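Local atomic coordinates of methyl transferase from Methanosarcina acetivorans (Methanosarcina acetivorans, PDB entry 6MRO), a protein that binds S-adenosyl-L-homocysteine and calcium ions and probably works as an S-adenosylmethionine-dependent methyltransferase. Residues Gly107-Ile112 and Glu159-Pro164; Asn87-Asp92 and Asp114-Leu119; Asn46-Ala51 and Lys71-Glu76. The protein carries 1 engineered substitution. All coordinates share one frame; numbering follows the deposited sequence.

Contact 1: residues Gly107-Ile112 and Glu159-Pro164. With SAH (S-adenosyl-L-homocysteine), chain B.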
# COMPACT_ATOMS: atom_id res chain seq x y z
N GLY A 107 4.29 0.03 -1.12
CA GLY A 107 5.06 -0.39 -2.28
C GLY A 107 4.29 -0.69 -3.56
O GLY A 107 4.92 -1.13 -4.54
N LEU A 108 2.97 -0.48 -3.61
CA LEU A 108 2.26 -0.73 -4.87
C LEU A 108 2.43 0.45 -5.83
O LEU A 108 2.81 0.26 -6.99
CB LEU A 108 0.78 -1.00 -4.62
CG LEU A 108 -0.08 -1.15 -5.89
CD1 LEU A 108 0.47 -2.26 -6.83
CD2 LEU A 108 -1.58 -1.39 -5.59
N PHE A 109 2.14 1.67 -5.37
CA PHE A 109 2.35 2.84 -6.21
C PHE A 109 3.71 2.79 -6.87
O PHE A 109 3.85 3.10 -8.06
CB PHE A 109 2.21 4.13 -5.40
CG PHE A 109 2.59 5.36 -6.16
CD1 PHE A 109 1.78 5.83 -7.19
CD2 PHE A 109 3.76 6.03 -5.88
CE1 PHE A 109 2.13 6.97 -7.91
CE2 PHE A 109 4.13 7.17 -6.59
CZ PHE A 109 3.31 7.64 -7.61
N HIS A 110 4.72 2.32 -6.11
CA HIS A 110 6.09 2.21 -6.59
C HIS A 110 6.19 1.39 -7.87
O HIS A 110 7.03 1.68 -8.72
CB HIS A 110 6.95 1.58 -5.47
CG HIS A 110 8.35 1.24 -5.87
ND1 HIS A 110 9.32 2.20 -6.09
CD2 HIS A 110 8.95 0.04 -6.07
CE1 HIS A 110 10.45 1.61 -6.42
NE2 HIS A 110 10.26 0.30 -6.41
N VAL A 111 5.33 0.38 -8.04
CA VAL A 111 5.45 -0.49 -9.21
C VAL A 111 4.45 -0.18 -10.30
O VAL A 111 4.60 -0.68 -11.42
CB VAL A 111 5.35 -1.99 -8.82
CG1 VAL A 111 6.42 -2.34 -7.81
CG2 VAL A 111 3.97 -2.33 -8.29
N ILE A 112 3.43 0.64 -10.02
CA ILE A 112 2.48 1.03 -11.05
C ILE A 112 3.20 1.80 -12.15
O ILE A 112 3.97 2.73 -11.88
CB ILE A 112 1.36 1.88 -10.41
CG1 ILE A 112 0.55 1.04 -9.42
CG2 ILE A 112 0.43 2.47 -11.49
CD1 ILE A 112 -0.20 -0.14 -10.07
N GLU A 159 3.17 14.83 -5.53
CA GLU A 159 2.24 15.95 -5.55
C GLU A 159 1.52 16.03 -6.89
O GLU A 159 0.30 16.23 -6.94
CB GLU A 159 2.98 17.26 -5.28
CG GLU A 159 3.34 17.48 -3.81
CD GLU A 159 4.00 18.82 -3.57
OE1 GLU A 159 3.27 19.83 -3.48
OE2 GLU A 159 5.24 18.87 -3.46
N SER A 160 2.27 15.87 -7.98
CA SER A 160 1.68 15.92 -9.31
C SER A 160 0.68 14.79 -9.54
O SER A 160 -0.35 14.98 -10.19
CB SER A 160 2.78 15.87 -10.37
OG SER A 160 2.20 15.94 -11.65
N THR A 161 0.97 13.61 -8.98
CA THR A 161 0.13 12.43 -9.19
C THR A 161 -1.15 12.49 -8.36
O THR A 161 -2.23 12.18 -8.87
CB THR A 161 0.92 11.17 -8.84
OG1 THR A 161 2.05 11.06 -9.70
CG2 THR A 161 0.04 9.94 -8.98
N PHE A 162 -1.06 12.87 -7.09
CA PHE A 162 -2.20 12.70 -6.19
C PHE A 162 -2.96 13.99 -5.89
O PHE A 162 -4.09 13.91 -5.39
CB PHE A 162 -1.74 12.03 -4.89
CG PHE A 162 -1.32 10.60 -5.09
CD1 PHE A 162 0.02 10.25 -5.13
CD2 PHE A 162 -2.27 9.62 -5.28
CE1 PHE A 162 0.40 8.93 -5.35
CE2 PHE A 162 -1.89 8.29 -5.50
CZ PHE A 162 -0.56 7.96 -5.52
N SER A 163 -2.37 15.16 -6.15
CA SER A 163 -3.11 16.41 -5.96
C SER A 163 -4.39 16.52 -6.79
O SER A 163 -5.36 17.12 -6.29
CB SER A 163 -2.21 17.62 -6.26
OG SER A 163 -1.40 17.93 -5.15
N PRO A 164 -4.46 16.03 -8.04
CA PRO A 164 -5.70 16.24 -8.82
C PRO A 164 -6.95 15.68 -8.17
O PRO A 164 -8.03 16.28 -8.32
CB PRO A 164 -5.40 15.52 -10.15
CG PRO A 164 -3.94 15.66 -10.30
CD PRO A 164 -3.39 15.50 -8.92
N SAH B . 2.36 -4.47 0.25
CA SAH B . 3.18 -5.70 0.31
CB SAH B . 3.69 -6.06 -1.08
CG SAH B . 4.40 -4.91 -1.80
SD SAH B . 5.17 -5.40 -3.36
C SAH B . 4.35 -5.54 1.26
O SAH B . 4.61 -4.44 1.78
OXT SAH B . 5.06 -6.53 1.52
C5' SAH B . 3.85 -4.82 -4.46
C4' SAH B . 2.67 -5.79 -4.53
O4' SAH B . 1.69 -5.26 -5.42
C3' SAH B . 3.00 -7.20 -5.01
O3' SAH B . 2.53 -8.11 -4.04
C2' SAH B . 2.27 -7.31 -6.35
O2' SAH B . 1.80 -8.61 -6.66
C1' SAH B . 1.13 -6.32 -6.17
N9 SAH B . 0.59 -5.75 -7.41
C8 SAH B . 1.27 -5.22 -8.48
N7 SAH B . 0.37 -4.76 -9.37
C5 SAH B . -0.87 -4.98 -8.87
C6 SAH B . -2.15 -4.72 -9.36
N6 SAH B . -2.32 -4.14 -10.54
N1 SAH B . -3.24 -5.07 -8.61
C2 SAH B . -3.07 -5.67 -7.37
N3 SAH B . -1.81 -5.94 -6.89
C4 SAH B . -0.74 -5.58 -7.63
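Phe109 and Phe162 reach toward each other from opposite directions, joining a cofactor-binding loop of the Rossmann-like methyltransferase fold to helix 155-162. The rings meet obliquely, planes at 56° and centroids 5.0 Å apart. Phe162 brings its CE1-CZ edge over the rim of one Phe109 face, with Phe162 CZ 3.6 Å from Phe109 CD1. Thr161 adds its methyl: CG2, anti to the backbone N (the hydroxyl lies at chi1 -61°), comes within 3.8 Å of Phe109 CE1, while OG1 turns back to bond Glu157 O in its own helix. With an alanine here instead of Phe109, the Phe162 ring edge and the Thr161 methyl are likely to lose their apolar partner, opening a gap between loop and helix. Beyond the two segments, Arg117 makes a cation-pi contact with the Phe109 ring, and Asp105 OD2 accepts a hydrogen bond from Phe109 N. The preceding residue serves the ligand, showing how one turn can pack against a helix and a ligand at once: Leu108 CD1 rests 3.5 Å from SAH C8. The turn is closed by Leu108 O, which accepts from both Val111 N at 2.7 Å and Ile112 N at 3.1 Å.

Contact 2: residues Asn87-Asp92 and Asp114-Leu119. With SAH (S-adenosyl-L-homocysteine), chain B.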
# COMPACT_ATOMS: atom_id res chain seq x y z
N ASN A 87 -7.06 -7.26 -9.25
CA ASN A 87 -6.30 -6.20 -9.90
C ASN A 87 -6.83 -4.86 -9.42
O ASN A 87 -8.01 -4.56 -9.60
CB ASN A 87 -6.44 -6.31 -11.42
CG ASN A 87 -5.43 -5.48 -12.16
OD1 ASN A 87 -5.00 -4.42 -11.69
ND2 ASN A 87 -5.05 -5.96 -13.33
N VAL A 88 -5.95 -4.04 -8.84
CA VAL A 88 -6.35 -2.74 -8.32
C VAL A 88 -6.85 -1.85 -9.46
O VAL A 88 -7.74 -1.01 -9.26
CB VAL A 88 -5.18 -2.10 -7.55
CG1 VAL A 88 -5.40 -0.59 -7.34
CG2 VAL A 88 -5.02 -2.81 -6.21
N LEU A 89 -6.33 -2.04 -10.67
CA LEU A 89 -6.78 -1.30 -11.84
C LEU A 89 -8.14 -1.76 -12.34
O LEU A 89 -8.66 -1.17 -13.30
CB LEU A 89 -5.75 -1.41 -12.96
CG LEU A 89 -4.32 -0.95 -12.63
CD1 LEU A 89 -3.42 -1.10 -13.85
CD2 LEU A 89 -4.32 0.49 -12.13
N GLU A 90 -8.73 -2.79 -11.72
CA GLU A 90 -10.05 -3.29 -12.07
C GLU A 90 -10.96 -3.43 -10.86
O GLU A 90 -11.99 -4.11 -10.94
CB GLU A 90 -9.95 -4.64 -12.78
CG GLU A 90 -9.27 -4.60 -14.14
CD GLU A 90 -8.79 -5.98 -14.56
OE1 GLU A 90 -9.08 -6.95 -13.83
OE2 GLU A 90 -8.13 -6.08 -15.62
N MET A 91 -10.61 -2.82 -9.72
CA MET A 91 -11.36 -3.15 -8.51
C MET A 91 -12.70 -2.44 -8.43
O MET A 91 -13.42 -2.64 -7.44
CB MET A 91 -10.53 -2.85 -7.26
CG MET A 91 -10.15 -1.40 -7.04
SD MET A 91 -9.17 -1.30 -5.55
CE MET A 91 -8.65 0.42 -5.61
N ASP A 92 -13.09 -1.75 -9.47
CA ASP A 92 -14.43 -1.19 -9.50
C ASP A 92 -15.42 -2.34 -9.70
O ASP A 92 -16.58 -2.18 -9.46
CB ASP A 92 -14.55 -0.16 -10.58
CG ASP A 92 -14.16 -0.66 -11.91
OD1 ASP A 92 -13.24 -1.43 -12.09
OD2 ASP A 92 -14.77 -0.20 -12.86
N ASP A 114 3.81 4.20 -15.58
CA ASP A 114 3.38 5.56 -15.93
C ASP A 114 2.03 5.55 -16.64
O ASP A 114 1.13 6.33 -16.30
CB ASP A 114 4.43 6.24 -16.80
CG ASP A 114 5.66 6.66 -16.02
OD1 ASP A 114 5.67 6.52 -14.78
OD2 ASP A 114 6.62 7.14 -16.66
N GLU A 115 1.87 4.67 -17.63
CA GLU A 115 0.62 4.66 -18.40
C GLU A 115 -0.57 4.17 -17.59
O GLU A 115 -1.71 4.34 -18.03
CB GLU A 115 0.79 3.80 -19.66
CG GLU A 115 1.46 4.55 -20.80
CD GLU A 115 1.56 3.72 -22.06
OE1 GLU A 115 1.28 4.26 -23.15
OE2 GLU A 115 1.92 2.53 -21.97
N GLU A 116 -0.34 3.58 -16.42
CA GLU A 116 -1.42 3.12 -15.55
C GLU A 116 -1.64 4.03 -14.35
O GLU A 116 -2.52 3.74 -13.53
CB GLU A 116 -1.14 1.69 -15.08
CG GLU A 116 -1.01 0.65 -16.20
CD GLU A 116 -2.22 0.59 -17.13
OE1 GLU A 116 -3.36 0.51 -16.63
OE2 GLU A 116 -2.04 0.59 -18.37
N ARG A 117 -0.88 5.12 -14.22
CA ARG A 117 -0.91 5.93 -13.00
C ARG A 117 -2.23 6.69 -12.85
O ARG A 117 -2.80 6.74 -11.76
CB ARG A 117 0.28 6.89 -12.97
CG ARG A 117 1.58 6.26 -12.47
CD ARG A 117 2.29 7.17 -11.47
NE ARG A 117 3.67 6.77 -11.19
CZ ARG A 117 4.03 5.68 -10.50
NH1 ARG A 117 3.11 4.85 -10.04
NH2 ARG A 117 5.31 5.41 -10.28
N LEU A 118 -2.71 7.32 -13.93
CA LEU A 118 -3.97 8.07 -13.82
C LEU A 118 -5.12 7.14 -13.46
O LEU A 118 -5.90 7.42 -12.54
CB LEU A 118 -4.28 8.81 -15.13
CG LEU A 118 -5.76 9.16 -15.39
CD1 LEU A 118 -6.32 10.12 -14.34
CD2 LEU A 118 -5.96 9.74 -16.80
N LEU A 119 -5.23 6.01 -14.17
CA LEU A 119 -6.23 5.00 -13.85
C LEU A 119 -6.11 4.54 -12.40
O LEU A 119 -7.11 4.38 -11.70
CB LEU A 119 -6.09 3.81 -14.80
CG LEU A 119 -7.12 2.69 -14.72
CD1 LEU A 119 -8.48 3.26 -15.03
CD2 LEU A 119 -6.76 1.55 -15.66
N SAH B . 2.36 -4.47 0.25
CA SAH B . 3.18 -5.70 0.31
CB SAH B . 3.69 -6.06 -1.08
CG SAH B . 4.40 -4.91 -1.80
SD SAH B . 5.17 -5.40 -3.36
C SAH B . 4.35 -5.54 1.26
O SAH B . 4.61 -4.44 1.78
OXT SAH B . 5.06 -6.53 1.52
C5' SAH B . 3.85 -4.82 -4.46
C4' SAH B . 2.67 -5.79 -4.53
O4' SAH B . 1.69 -5.26 -5.42
C3' SAH B . 3.00 -7.20 -5.01
O3' SAH B . 2.53 -8.11 -4.04
C2' SAH B . 2.27 -7.31 -6.35
O2' SAH B . 1.80 -8.61 -6.66
C1' SAH B . 1.13 -6.32 -6.17
N9 SAH B . 0.59 -5.75 -7.41
C8 SAH B . 1.27 -5.22 -8.48
N7 SAH B . 0.37 -4.76 -9.37
C5 SAH B . -0.87 -4.98 -8.87
C6 SAH B . -2.15 -4.72 -9.36
N6 SAH B . -2.32 -4.14 -10.54
N1 SAH B . -3.24 -5.07 -8.61
C2 SAH B . -3.07 -5.67 -7.37
N3 SAH B . -1.81 -5.94 -6.89
C4 SAH B . -0.74 -5.58 -7.63
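Leu89 enters this contact with CG anti to its own carbonyl carbon (chi1 -57°) and CD1 extended beyond, pointing the methyl across Glu116. Glu116 leaves its helix in the same way but is bent at chi2 (-56°), which curls the chain round that methyl. The two side chains therefore cross at about a right angle: Leu89 CD1 lies 3.8 Å from Glu116 CG and only 3.2 Å from Glu116 OE1, so the aliphatic part and one carboxylate oxygen share a single methyl. One turn later, Leu119 approaches the root of the same leucine, its CD2 4.1 Å from Leu89 CB. The contact is small and lies at the surface, yet the segment it involves binds the adenine of the cofactor product, a case of modest packing beside a precise polar site. Asn87 OD1 accepts from SAH N6 at 2.9 Å and also, in an Asx turn, from Leu89 N at 2.9 Å, the latter donor standing above the carbonyl plane. Two bonds on one oxygen thus tie the carboxamide to both ligand and turn. Val88 N gives SAH N1 a nearly straight bond (2.9 Å, 174°), and Val88 CG2 packs 3.7 Å from SAH C2. Around this, the segment is wedged between sheet and helix: Val88 touches Ile39 and Met91 touches Leu37 on strand 35-39, whereas on helix 114-127 Leu89 meets Phe120, Met91 meets Val127 and Asp92 OD1 is hydrogen-bonded to His123 NE2.

Contact 3: residues Asn46-Ala51 and Lys71-Glu76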
# COMPACT_ATOMS: atom_id res chain seq x y z
N ASN A 46 1.02 -5.94 6.79
CA ASN A 46 0.37 -4.68 7.15
C ASN A 46 -1.12 -4.87 7.35
O ASN A 46 -1.73 -4.26 8.24
CB ASN A 46 0.62 -3.62 6.09
CG ASN A 46 2.07 -3.17 6.05
OD1 ASN A 46 2.70 -3.01 7.10
ND2 ASN A 46 2.59 -2.89 4.85
N ALA A 47 -1.74 -5.72 6.52
CA ALA A 47 -3.18 -5.93 6.61
C ALA A 47 -3.55 -6.58 7.93
O ALA A 47 -4.51 -6.17 8.59
CB ALA A 47 -3.65 -6.79 5.44
N ILE A 48 -2.76 -7.57 8.36
CA ILE A 48 -3.01 -8.23 9.63
C ILE A 48 -2.82 -7.24 10.78
O ILE A 48 -3.59 -7.24 11.75
CB ILE A 48 -2.10 -9.47 9.77
CG1 ILE A 48 -2.55 -10.56 8.78
CG2 ILE A 48 -2.11 -9.99 11.20
CD1 ILE A 48 -1.57 -11.71 8.63
N MET A 49 -1.83 -6.37 10.67
CA MET A 49 -1.62 -5.38 11.72
C MET A 49 -2.84 -4.48 11.87
O MET A 49 -3.30 -4.21 13.00
CB MET A 49 -0.36 -4.57 11.40
CG MET A 49 0.04 -3.64 12.51
SD MET A 49 -0.73 -2.05 12.25
CE MET A 49 0.13 -1.48 10.79
N LEU A 50 -3.39 -4.01 10.76
CA LEU A 50 -4.59 -3.17 10.82
C LEU A 50 -5.75 -3.92 11.45
O LEU A 50 -6.52 -3.37 12.24
CB LEU A 50 -4.97 -2.68 9.42
CG LEU A 50 -4.09 -1.56 8.86
CD1 LEU A 50 -4.67 -1.02 7.55
CD2 LEU A 50 -3.96 -0.47 9.88
N ALA A 51 -5.89 -5.21 11.09
CA ALA A 51 -6.94 -6.04 11.64
C ALA A 51 -6.78 -6.23 13.14
O ALA A 51 -7.77 -6.25 13.88
CB ALA A 51 -6.96 -7.40 10.92
N LYS A 71 -3.52 -15.45 3.67
CA LYS A 71 -4.64 -16.12 4.33
C LYS A 71 -4.17 -17.06 5.43
O LYS A 71 -4.70 -17.04 6.54
CB LYS A 71 -5.47 -16.88 3.29
CG LYS A 71 -6.28 -16.03 2.35
CD LYS A 71 -7.01 -16.92 1.35
CE LYS A 71 -8.07 -16.16 0.56
NZ LYS A 71 -8.57 -16.98 -0.58
N ALA A 72 -3.17 -17.90 5.12
CA ALA A 72 -2.66 -18.85 6.11
C ALA A 72 -2.08 -18.13 7.32
O ALA A 72 -2.21 -18.60 8.46
CB ALA A 72 -1.62 -19.75 5.47
N LYS A 73 -1.42 -17.00 7.09
CA LYS A 73 -0.86 -16.21 8.19
C LYS A 73 -1.97 -15.69 9.10
O LYS A 73 -1.87 -15.79 10.33
CB LYS A 73 -0.05 -15.05 7.60
CG LYS A 73 1.07 -14.50 8.44
CD LYS A 73 1.76 -13.34 7.69
CE LYS A 73 2.74 -13.85 6.63
NZ LYS A 73 3.60 -12.76 6.07
N ALA A 74 -3.02 -15.11 8.50
CA ALA A 74 -4.15 -14.64 9.28
C ALA A 74 -4.80 -15.77 10.07
O ALA A 74 -5.17 -15.59 11.24
CB ALA A 74 -5.18 -13.97 8.35
N ILE A 75 -4.93 -16.95 9.46
CA ILE A 75 -5.50 -18.09 10.16
C ILE A 75 -4.60 -18.49 11.33
O ILE A 75 -5.06 -18.70 12.45
CB ILE A 75 -5.71 -19.26 9.18
CG1 ILE A 75 -6.90 -18.96 8.26
CG2 ILE A 75 -5.93 -20.58 9.94
CD1 ILE A 75 -6.84 -19.68 6.93
N GLU A 76 -3.29 -18.56 11.07
CA GLU A 76 -2.34 -18.90 12.13
C GLU A 76 -2.41 -17.91 13.28
O GLU A 76 -2.35 -18.30 14.45
CB GLU A 76 -0.92 -18.94 11.56
CG GLU A 76 0.05 -19.74 12.40
CD GLU A 76 -0.39 -21.19 12.59
OE1 GLU A 76 -0.96 -21.51 13.65
OE2 GLU A 76 -0.14 -22.01 11.68
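Lys73 and Ile48 illustrate how the aliphatic stem of a lysine can serve as packing surface while its charge is used further on. The side chains cross at about a right angle, and a single methyl, Ile48 CD1, does the touching. From the start of the lysine, CB lies 3.8 Å from Ile48 CD1; CG and CD follow at the same 3.8 Å from it, so three successive carbons run past one methyl. At chi3 (-80°) the chain bends, carrying CE off the isoleucine and swinging NZ to Glu45 OE1, with which it forms a salt bridge, and to the backbone O of Arg43, which accepts a hydrogen bond. The ammonium group thus ties helix 64-76 to the beginning of helix 45-51. Next to the lysine stem, the same methyl packs 3.7 Å from Ala74 N and lies 4.3 Å from Ala74 CB; the small alanine is consistent with a close approach of the helices, with the CA atoms of Ile48 and Ala74 6.5 Å apart. These are consecutive helices of the beta-alpha-beta units: helix 45-51 follows strand 35-39, helix 64-76 follows strand 56-61, and in the former Ala47 packs on Asp38 of strand 35-39, Asn46 on Ile104 of strand 100-106 and Phe22 of helix 20-27.

Contacts 1 and 2 form one neighbourhood, their centres 11 Å apart, whereas contact 3 lies 25 Å, centre to centre, from each. The first two are joined directly: Phe109 O and Arg117 NH1 are 2.8 Å apart, probably hydrogen-bonded, and Leu108 CD2 packs 3.8 Å from Val88 CG2. Their segments alternate along the chain, and both touch the adenosine part of S-adenosyl-L-homocysteine. Contact 3 approaches contact 1 to about 7 Å between nearest atoms; it reaches the ligand through Asn46, while the Lys73 side chain stays about 8 Å from it. In contact 1 the Phe109 side chain is about 9 Å from a calcium ion.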